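Local coordinates for cystathionine beta-lyase family protein, YNBB B.subtilis ortholog (Clostridium acetobutylicum, PDB 3HVY), which carries pyridoxal phosphate and is probably a carbon-sulfur lyase of the methionine gamma-lyase family, possibly involved in aluminium resistance, at residues 14-19 with 418-423; 347-352 with 391-396; 26-31 with 308-313. All coordinates share one frame; numbering follows the deposited sequence.

Interaction 1: 14-19 with 418-423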
# COMPACT_ATOMS: atom_id res chain seq x y z
N TYR D 14 6.61 14.36 -33.93
CA TYR D 14 7.85 14.71 -33.22
C TYR D 14 8.85 15.53 -34.03
O TYR D 14 9.92 15.87 -33.54
CB TYR D 14 8.50 13.43 -32.67
CG TYR D 14 7.65 12.80 -31.59
CD1 TYR D 14 7.66 13.31 -30.29
CD2 TYR D 14 6.80 11.74 -31.87
CE1 TYR D 14 6.87 12.75 -29.30
CE2 TYR D 14 6.00 11.19 -30.89
CZ TYR D 14 6.05 11.69 -29.60
OH TYR D 14 5.24 11.13 -28.61
N ASN D 15 8.47 15.83 -35.27
CA ASN D 15 9.33 16.50 -36.23
C ASN D 15 10.69 15.88 -36.40
O ASN D 15 11.71 16.58 -36.50
CB ASN D 15 9.39 18.00 -35.96
CG ASN D 15 8.07 18.67 -36.27
OD1 ASN D 15 7.61 18.68 -37.43
ND2 ASN D 15 7.41 19.18 -35.24
N ILE D 16 10.71 14.54 -36.40
CA ILE D 16 11.95 13.82 -36.68
C ILE D 16 12.14 13.94 -38.22
O ILE D 16 11.18 13.89 -38.98
CB ILE D 16 11.93 12.38 -36.07
CG1 ILE D 16 11.95 12.50 -34.53
CG2 ILE D 16 13.13 11.61 -36.55
CD1 ILE D 16 11.61 11.27 -33.79
N ASN D 17 13.35 14.21 -38.67
CA ASN D 17 13.57 14.46 -40.11
C ASN D 17 14.27 13.27 -40.74
O ASN D 17 14.69 12.37 -40.02
CB ASN D 17 14.37 15.74 -40.30
CG ASN D 17 15.61 15.77 -39.41
OD1 ASN D 17 16.60 15.10 -39.69
ND2 ASN D 17 15.55 16.54 -38.30
N GLU D 18 14.39 13.27 -42.07
CA GLU D 18 15.00 12.16 -42.80
C GLU D 18 16.47 11.99 -42.48
O GLU D 18 16.95 10.88 -42.45
CB GLU D 18 14.87 12.37 -44.32
CG GLU D 18 13.47 12.18 -44.91
CD GLU D 18 13.06 10.71 -45.08
OE1 GLU D 18 13.80 9.80 -44.62
OE2 GLU D 18 11.98 10.48 -45.68
N ARG D 19 17.20 13.08 -42.23
CA ARG D 19 18.60 12.97 -41.90
C ARG D 19 18.74 12.17 -40.62
O ARG D 19 19.61 11.29 -40.53
CB ARG D 19 19.26 14.35 -41.78
CG ARG D 19 20.80 14.33 -41.62
N VAL D 418 16.28 9.35 -27.84
CA VAL D 418 17.46 9.91 -28.50
C VAL D 418 17.12 10.55 -29.84
O VAL D 418 17.65 11.61 -30.16
CB VAL D 418 18.59 8.86 -28.59
CG1 VAL D 418 19.81 9.39 -29.44
CG2 VAL D 418 18.98 8.46 -27.17
N LEU D 419 16.24 9.91 -30.61
CA LEU D 419 15.85 10.44 -31.89
C LEU D 419 15.12 11.77 -31.69
O LEU D 419 15.39 12.74 -32.41
CB LEU D 419 14.96 9.48 -32.68
CG LEU D 419 15.50 8.09 -32.99
CD1 LEU D 419 14.49 7.33 -33.87
CD2 LEU D 419 16.91 8.16 -33.65
N ILE D 420 14.22 11.82 -30.71
CA ILE D 420 13.52 13.05 -30.43
C ILE D 420 14.50 14.12 -30.00
O ILE D 420 14.52 15.20 -30.55
CB ILE D 420 12.42 12.86 -29.35
CG1 ILE D 420 11.29 12.04 -29.94
CG2 ILE D 420 11.89 14.21 -28.86
CD1 ILE D 420 10.40 11.36 -28.87
N ALA D 421 15.37 13.79 -29.06
CA ALA D 421 16.37 14.75 -28.63
C ALA D 421 17.31 15.20 -29.77
O ALA D 421 17.59 16.40 -29.94
CB ALA D 421 17.16 14.16 -27.46
N LEU D 422 17.83 14.25 -30.55
CA LEU D 422 18.76 14.57 -31.64
C LEU D 422 18.11 15.46 -32.72
O LEU D 422 18.79 16.31 -33.31
CB LEU D 422 19.29 13.27 -32.27
CG LEU D 422 20.28 13.40 -33.45
CD1 LEU D 422 21.46 14.35 -33.15
CD2 LEU D 422 20.77 11.98 -33.92
N SER D 423 16.82 15.26 -32.96
CA SER D 423 16.07 16.03 -33.96
C SER D 423 15.86 17.48 -33.53
O SER D 423 15.31 18.28 -34.28
CB SER D 423 14.72 15.38 -34.24
OG SER D 423 14.89 14.09 -34.81
O HOH W 1 12.06 16.95 -32.10
O HOH W 2 13.71 18.31 -36.92
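One water ties Asn15, Asn17 and Ser423 together. It donates to Asn15 O at 2.7 Å and to Ser423 O at 3.1 Å, and accepts from Asn17 ND2 at 2.9 Å. The same ND2 also bonds Ile426 O, close to the C-terminus, while Asn17 OD1 caps Val20 N: Asn17 is the N-cap of helix 18-55. Just before it, Asn15 leaves helix 4-14 with a positive phi of 50°, turning the chain between the two helices. This connection packs against the end of helix 411-422 in a fold of the PLP-dependent aminotransferase clan, bringing the N-terminal residues beside the last helix of the chain. No direct hydrogen bond joins the two segments. A second water donates to Tyr14 O and, weakly, to Ile420 O; the direct side-chain contacts are largely apolar. Ile420 CD1 sits over one face of the Tyr14 ring, 4.0 Å from its centroid and 28° off the normal, a CH-pi contact. On Ile16, CG1 stands anti to the carbonyl carbon (chi1 -68°), and the extended branch sends CD1 to Ile420 CG1 at 3.9 Å and to Leu419 CB at 4.0 Å. The Ile16 and Leu419 side chains meet at about a right angle. In one of its two conformers, Ser423 OG lies against Ile16 CG1 and bonds back to Leu419 O at 2.8 Å; that carbonyl then accepts from Ser423 N as well, the two donors coming from opposite faces of its plane. Tyr14 OH hydrogen-bonds Gln54 OE1 of the second subunit.

Interaction 2: 347-352 with 391-396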
# COMPACT_ATOMS: atom_id res chain seq x y z
N ASP D 347 19.19 21.94 -25.23
CA ASP D 347 18.18 21.48 -26.16
C ASP D 347 18.06 19.95 -26.12
O ASP D 347 16.96 19.42 -26.21
CB ASP D 347 18.50 21.94 -27.58
CG ASP D 347 18.18 23.44 -27.82
OD1 ASP D 347 17.69 24.12 -26.88
OD2 ASP D 347 18.41 23.93 -28.96
N PHE D 348 19.18 19.25 -25.99
CA PHE D 348 19.18 17.80 -26.01
C PHE D 348 18.48 17.25 -24.76
O PHE D 348 17.63 16.32 -24.85
CB PHE D 348 20.60 17.24 -26.10
CG PHE D 348 20.66 15.73 -26.15
CD1 PHE D 348 20.60 15.08 -27.38
CD2 PHE D 348 20.79 14.98 -24.99
CE1 PHE D 348 20.65 13.67 -27.45
CE2 PHE D 348 20.84 13.58 -25.03
CZ PHE D 348 20.77 12.94 -26.28
N ILE D 349 18.84 17.82 -23.61
CA ILE D 349 18.27 17.41 -22.31
C ILE D 349 16.78 17.71 -22.26
O ILE D 349 15.99 16.83 -21.88
CB ILE D 349 19.06 17.99 -21.13
CG1 ILE D 349 20.47 17.34 -21.15
CG2 ILE D 349 18.41 17.67 -19.81
CD1 ILE D 349 21.26 17.49 -19.92
N LYS D 350 16.39 18.89 -22.71
CA LYS D 350 14.96 19.22 -22.80
C LYS D 350 14.22 18.24 -23.73
O LYS D 350 13.06 17.87 -23.47
CB LYS D 350 14.77 20.66 -23.27
CG LYS D 350 15.06 21.72 -22.21
CD LYS D 350 14.95 23.13 -22.87
CE LYS D 350 14.97 24.30 -21.88
NZ LYS D 350 13.59 24.88 -21.54
N GLY D 351 14.87 17.81 -24.79
CA GLY D 351 14.26 16.87 -25.70
C GLY D 351 14.02 15.54 -25.02
O GLY D 351 13.00 14.91 -25.26
N ILE D 352 14.95 15.13 -24.15
CA ILE D 352 14.80 13.90 -23.40
C ILE D 352 13.55 14.00 -22.53
O ILE D 352 12.74 13.09 -22.51
CB ILE D 352 16.04 13.54 -22.55
CG1 ILE D 352 17.21 13.17 -23.47
CG2 ILE D 352 15.74 12.30 -21.60
CD1 ILE D 352 17.00 11.95 -24.37
N LEU D 391 14.57 6.32 -18.36
CA LEU D 391 15.20 7.27 -19.26
C LEU D 391 15.26 8.64 -18.60
O LEU D 391 14.24 9.24 -18.22
CB LEU D 391 14.47 7.37 -20.61
CG LEU D 391 15.17 8.24 -21.66
CD1 LEU D 391 16.53 7.66 -22.07
CD2 LEU D 391 14.29 8.50 -22.88
N SER D 392 16.48 9.12 -18.49
CA SER D 392 16.74 10.43 -17.85
C SER D 392 18.09 10.99 -18.31
O SER D 392 18.85 10.31 -18.97
CB SER D 392 16.75 10.21 -16.35
OG SER D 392 17.58 9.08 -15.98
N ALA D 393 18.38 12.24 -17.99
CA ALA D 393 19.62 12.86 -18.42
C ALA D 393 19.87 14.05 -17.51
O ALA D 393 18.94 14.60 -16.91
CB ALA D 393 19.51 13.33 -19.83
N ASP D 394 21.13 14.42 -17.39
CA ASP D 394 21.51 15.57 -16.56
C ASP D 394 22.87 16.08 -16.95
O ASP D 394 23.63 15.38 -17.64
CB ASP D 394 21.50 15.22 -15.07
CG ASP D 394 22.19 13.90 -14.76
OD1 ASP D 394 21.54 12.82 -14.84
OD2 ASP D 394 23.36 13.94 -14.38
N ALA D 395 23.20 17.29 -16.50
CA ALA D 395 24.45 17.91 -16.86
C ALA D 395 24.70 19.16 -16.06
O ALA D 395 23.80 19.98 -15.92
CB ALA D 395 24.43 18.28 -18.36
N PRO D 396 25.91 19.31 -15.54
CA PRO D 396 26.29 20.66 -15.09
C PRO D 396 26.53 21.56 -16.28
O PRO D 396 27.07 21.12 -17.30
CB PRO D 396 27.61 20.42 -14.38
CG PRO D 396 28.16 19.19 -14.97
CD PRO D 396 26.97 18.33 -15.30
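Ile349 and Ala395 make the tight end of this contact, with Ile349 CD1 3.6 Å from Ala395 CB. The same methyl lies 3.7 Å from Asp394 C, so it rests on the strand backbone as well as on the alanine. Ile349 CG1 stands anti to the carbonyl carbon (chi1 -66°), and an extended chi2 of -164° places CD1 at the strand; CG1 itself is 4.3 Å from Ala393 CB. Packing is looser toward the C-terminal end of the helical segment, where Ile352 offers CG2 rather than its longer branch. That methyl is 4.1 Å from Leu391 CG and 4.3 Å from Ala393 CB, and the Ile352 and Leu391 side chains cross at about a right angle. Helix 342-354 here lies on one face of the antiparallel sheet that contains strand 392-396. The short segments run nearly antiparallel, with axes 8.1 Å apart at closest approach and 154° between their directions. The small side chains of Ala393 and Ala395 are consistent with the close approach of Ile349; Ile352 meets Ala393. Neighbouring strands extend the floor: Ile349 also touches Ile377 and Ala379, and Ile352 touches Ala379 and Leu405. The solvent side belongs to the helix, where Asp347 and Lys350, both partly exposed, make no contact with residues 391-396. Alternation along the strand turns Ser392 and Asp394 away from the helix, toward the other face of the sheet. Asp394 is partly exposed, and its OD2 bonds Tyr188 OH. Ser392, buried, shares its OG between Glu390 O and Gln406 NE2.

Interaction 3: 26-31 with 308-313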
# COMPACT_ATOMS: atom_id res chain seq x y z
N ARG D 26 21.68 3.64 -39.85
CA ARG D 26 23.10 3.31 -39.84
C ARG D 26 23.52 2.88 -38.44
O ARG D 26 24.11 1.84 -38.27
CB ARG D 26 23.94 4.50 -40.30
CG ARG D 26 23.71 4.90 -41.81
CD ARG D 26 24.42 6.22 -42.18
NE ARG D 26 25.82 6.09 -41.84
CZ ARG D 26 26.64 7.06 -41.44
NH1 ARG D 26 26.24 8.31 -41.34
NH2 ARG D 26 27.90 6.75 -41.12
N ALA D 27 23.16 3.67 -37.43
CA ALA D 27 23.54 3.37 -36.04
C ALA D 27 23.03 2.00 -35.61
O ALA D 27 23.73 1.21 -34.99
CB ALA D 27 23.03 4.50 -35.10
N LEU D 28 21.80 1.69 -35.96
CA LEU D 28 21.23 0.43 -35.54
C LEU D 28 22.03 -0.72 -36.14
O LEU D 28 22.41 -1.67 -35.44
CB LEU D 28 19.74 0.35 -35.89
CG LEU D 28 18.98 -0.73 -35.12
CD1 LEU D 28 18.86 -0.33 -33.62
CD2 LEU D 28 17.58 -0.99 -35.73
N ASN D 29 22.35 -0.62 -37.42
CA ASN D 29 23.18 -1.66 -38.03
C ASN D 29 24.54 -1.75 -37.38
O ASN D 29 25.05 -2.80 -37.16
CB ASN D 29 23.38 -1.40 -39.52
CG ASN D 29 22.12 -1.67 -40.30
OD1 ASN D 29 21.32 -2.53 -39.90
ND2 ASN D 29 21.90 -0.92 -41.39
N ASP D 30 25.14 -0.61 -37.10
CA ASP D 30 26.47 -0.58 -36.52
C ASP D 30 26.55 -1.23 -35.16
O ASP D 30 27.60 -1.78 -34.79
CB ASP D 30 26.97 0.86 -36.39
CG ASP D 30 27.33 1.50 -37.74
OD1 ASP D 30 27.41 0.77 -38.73
OD2 ASP D 30 27.58 2.74 -37.79
N VAL D 31 25.48 -1.16 -34.38
CA VAL D 31 25.54 -1.70 -33.01
C VAL D 31 24.99 -3.11 -32.84
O VAL D 31 24.96 -3.64 -31.73
CB VAL D 31 24.82 -0.79 -31.99
CG1 VAL D 31 25.41 0.64 -31.99
CG2 VAL D 31 23.32 -0.75 -32.19
N ALA D 308 22.24 3.12 -24.15
CA ALA D 308 23.48 3.88 -24.02
C ALA D 308 24.40 3.71 -25.28
O ALA D 308 24.91 4.68 -25.85
CB ALA D 308 24.23 3.42 -22.72
N VAL D 309 24.56 2.47 -25.70
CA VAL D 309 25.40 2.07 -26.84
C VAL D 309 24.86 2.61 -28.14
O VAL D 309 25.61 3.09 -28.96
CB VAL D 309 25.56 0.50 -26.85
CG1 VAL D 309 26.16 -0.00 -28.18
CG2 VAL D 309 26.42 0.01 -25.61
N PHE D 310 23.54 2.51 -28.34
CA PHE D 310 22.90 3.12 -29.52
C PHE D 310 23.06 4.65 -29.47
O PHE D 310 23.40 5.29 -30.47
CB PHE D 310 21.41 2.76 -29.54
CG PHE D 310 20.61 3.51 -30.58
CD1 PHE D 310 20.72 3.19 -31.93
CD2 PHE D 310 19.82 4.59 -30.24
CE1 PHE D 310 19.99 3.89 -32.88
CE2 PHE D 310 19.13 5.33 -31.18
CZ PHE D 310 19.21 4.98 -32.51
N CYS D 311 22.84 5.24 -28.32
CA CYS D 311 23.06 6.69 -28.21
C CYS D 311 24.51 7.09 -28.61
O CYS D 311 24.73 8.04 -29.37
CB CYS D 311 22.76 7.14 -26.78
SG CYS D 311 23.03 8.91 -26.50
N ALA D 312 25.50 6.41 -28.02
CA ALA D 312 26.91 6.57 -28.35
C ALA D 312 27.15 6.57 -29.87
O ALA D 312 27.83 7.44 -30.38
CB ALA D 312 27.77 5.41 -27.68
N ARG D 313 26.63 5.56 -30.57
CA ARG D 313 26.87 5.47 -32.01
C ARG D 313 26.15 6.54 -32.79
O ARG D 313 26.78 7.20 -33.62
CB ARG D 313 26.53 4.11 -32.60
CG ARG D 313 26.95 3.98 -34.05
CD ARG D 313 28.41 4.37 -34.27
NE ARG D 313 28.92 3.89 -35.58
CZ ARG D 313 30.14 4.13 -36.07
NH1 ARG D 313 31.05 4.88 -35.41
NH2 ARG D 313 30.43 3.69 -37.29
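Asp30 and Arg313 form a salt bridge in which a single carboxylate oxygen takes two N-H groups side-on: Asp30 OD2 is 2.8 Å from Arg313 NE and 3.0 Å from Arg313 NH2. The oxygen lies close to the guanidinium plane at its edge, but the carboxylate is turned, the two planes standing 55° apart. Both nitrogens approach OD2 from the same face of the carboxylate, NE on the anti side but tilted out of the plane, NH2 from higher above it. Arg313 starts with CG anti to the backbone N, then bends at chi2 (51°) to turn CD from the extended course. Arg313 has a second acid partner, NH1 forming a salt bridge with Glu316 OE1, and the guanidinium makes a cation-pi contact with Tyr326. Helices 18-55 and 287-317 meet here at 123° between their short segments, with axes 9.1 Å apart at closest approach. This is helix-helix packing that joins the long helix 18-55 to the long helix leading into strand 321-323. Beside the salt bridge the contact is largely apolar. Val31 CG1 reaches Arg313 CB at 3.7 Å and Val309 CG1 at 3.9 Å; the Val31 and Arg313 side chains slide past each other in opposite directions. Phe310 extends from its helix with CG anti to the backbone N, and its ring presents CE1 to Ala27 CB at 3.8 Å, while Leu28 N lies at the ring edge. Helix 411-422 closes over this end, Leu28 touching Phe411 and Phe310 touching Lys415 and Leu419.

Overall arrangement
Helix 411-422 connects the three contacts. Interactions 1 and 2 have centres 15 Å apart and touch where Ala421 CB meets Phe348 O at 3.4 Å and Ile352 CD1 at 3.8 Å. Interactions 1 and 3 are also 15 Å apart between centres; Val418 CG2 packs on Cys311 CB at 4.0 Å, and both contacts use helix 18-55. Interactions 2 and 3 do not touch, their nearest atoms being about 5 Å apart. Interaction 2 lies on the antiparallel sheet and interaction 3 touches its strand 334-338, whereas Lys244, the lysine carrying pyridoxal phosphate, follows strand 237-241 of the other, mixed sheet. None of the three contacts contains that lysine or the sodium ligands Asn85 and Asn88.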